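Local coordinates for nitrogenase molybdenum-iron protein beta chain (PDB 4WES) that forms, together with the alpha chain, the molybdenum-iron component of nitrogenase, which reduces dinitrogen to ammonia, and shares the [8Fe-7S] cluster with that chain, at the interface of chains B and A. Coordinates in Å, arbitrary orientation; residue numbers count along the deposited sequence, not the author numbering. Chains: chain A, Nitrogenase molybdenum-iron protein beta chain; chain B, Nitrogenase molybdenum-iron protein alpha chain.

The interface of chains B and A. Residues chain B 50, 465-466; chain A 50, 53-54, 57.
B:Ile465 and B:Lys466, the first two residues of alpha-chain helix 465-473, face one side of beta-chain helix 46-60, which offers A:Ser50, A:Arg53, A:Thr54 and A:Ser57, all with helical backbone torsions. B:Lys466 does most of the work. Its chain runs along the beta-chain helix from A:Thr54 towards A:Ser50, then bends at chi3 and chi4, both near -60°, which turns NZ towards A:Ser50 OG and B:Ala50 O. NZ donates across the interface to the hydroxyl OG of A:Ser50 at 3.1 Å, and within its own chain to the carbonyl O of B:Ala50 at 2.9 Å, a little off the carbonyl plane. A water shared by NZ, A:Ser50 OG and A:Thr54 OG1 adds a further partner to the amine, and a second water links A:Ser50 OG to B:Ala50 O. A:Ser50 reaches this group because OG stands anti to its backbone N (chi1 -175°). The A:Thr54 hydroxyl is tied back to its own helix, OG1 donating to A:Ser50 O at 2.7 Å from above the carbonyl plane; A:Thr54 OG1 also packs against CG of B:Lys466 at 3.5 Å. On the other flank A:Arg53 crosses the lysine at about a right angle, with CD of B:Lys466 lying 3.7 Å over one guanidinium face, near its rim. NZ of B:Lys466 and NH1 of A:Arg53 are 5.2 Å apart; the contact runs through the lysine methylenes, which would spare two probably like charges a direct meeting. NH2 of A:Arg53 meets the B:Lys466 carbonyl through a third water. B:Ile465 adds a small apolar touch, methyl to methyl, its CG2 3.6 Å from CG2 of A:Thr54; A:Ser57 lies more loosely beside the B:Ile465 carbonyl. Within the alpha-beta interface of the tetramer, B:Ile465 and B:Lys466 also line the alpha-chain homocitrate pocket, while the beta-chain helix carries the [8Fe-7S] ligand A:Cys48, placing the patch between the surroundings of both cofactors.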
# COMPACT_ATOMS: atom_id res chain seq x y z
N ALA B 50 -3.22 30.34 -19.42
CA ALA B 50 -3.71 29.64 -18.24
C ALA B 50 -5.22 29.83 -18.01
O ALA B 50 -5.79 29.17 -17.17
CB ALA B 50 -2.96 30.09 -17.01
N ILE B 465 -1.69 24.83 -11.18
CA ILE B 465 -1.35 23.46 -11.47
C ILE B 465 -0.75 23.26 -12.86
O ILE B 465 0.04 22.34 -13.06
CB ILE B 465 -2.60 22.58 -11.25
CG1 ILE B 465 -2.28 21.10 -11.26
CG2 ILE B 465 -3.70 22.90 -12.26
CD1 ILE B 465 -1.34 20.65 -10.22
N LYS B 466 -1.15 24.09 -13.83
CA LYS B 466 -0.64 23.91 -15.19
C LYS B 466 0.80 24.38 -15.30
O LYS B 466 1.57 23.82 -16.08
CB LYS B 466 -1.53 24.60 -16.22
CG LYS B 466 -2.97 24.06 -16.20
CD LYS B 466 -3.84 24.58 -17.33
CE LYS B 466 -3.99 26.07 -17.44
NZ LYS B 466 -4.58 26.70 -16.23
N SER A 50 -8.03 24.21 -20.58
CA SER A 50 -7.49 24.34 -19.23
C SER A 50 -7.88 23.17 -18.34
O SER A 50 -7.04 22.58 -17.65
CB SER A 50 -7.94 25.64 -18.58
OG SER A 50 -7.31 25.79 -17.31
N ARG A 53 -6.01 19.81 -19.70
CA ARG A 53 -4.61 19.84 -19.28
C ARG A 53 -4.47 19.59 -17.80
O ARG A 53 -3.57 18.90 -17.33
CB ARG A 53 -3.99 21.21 -19.62
CG ARG A 53 -3.82 21.46 -21.12
CD ARG A 53 -3.31 22.86 -21.37
NE ARG A 53 -1.95 22.98 -20.84
CZ ARG A 53 -1.38 24.09 -20.41
NH1 ARG A 53 -1.97 25.25 -20.52
NH2 ARG A 53 -0.17 24.01 -19.87
N THR A 54 -5.36 20.22 -17.02
CA THR A 54 -5.30 20.14 -15.57
C THR A 54 -5.45 18.74 -15.05
O THR A 54 -4.72 18.31 -14.14
CB THR A 54 -6.33 21.10 -14.95
OG1 THR A 54 -5.92 22.45 -15.22
CG2 THR A 54 -6.48 20.92 -13.46
N SER A 57 -2.28 16.78 -15.48
CA SER A 57 -1.25 17.13 -14.50
C SER A 57 -1.59 16.61 -13.10
O SER A 57 -0.68 16.20 -12.36
CB SER A 57 -1.02 18.62 -14.44
OG SER A 57 -0.39 19.10 -15.62
O HOH W 1 -6.17 25.11 -14.48
O HOH W 2 -7.87 27.98 -15.73
O HOH W 3 0.99 21.85 -18.10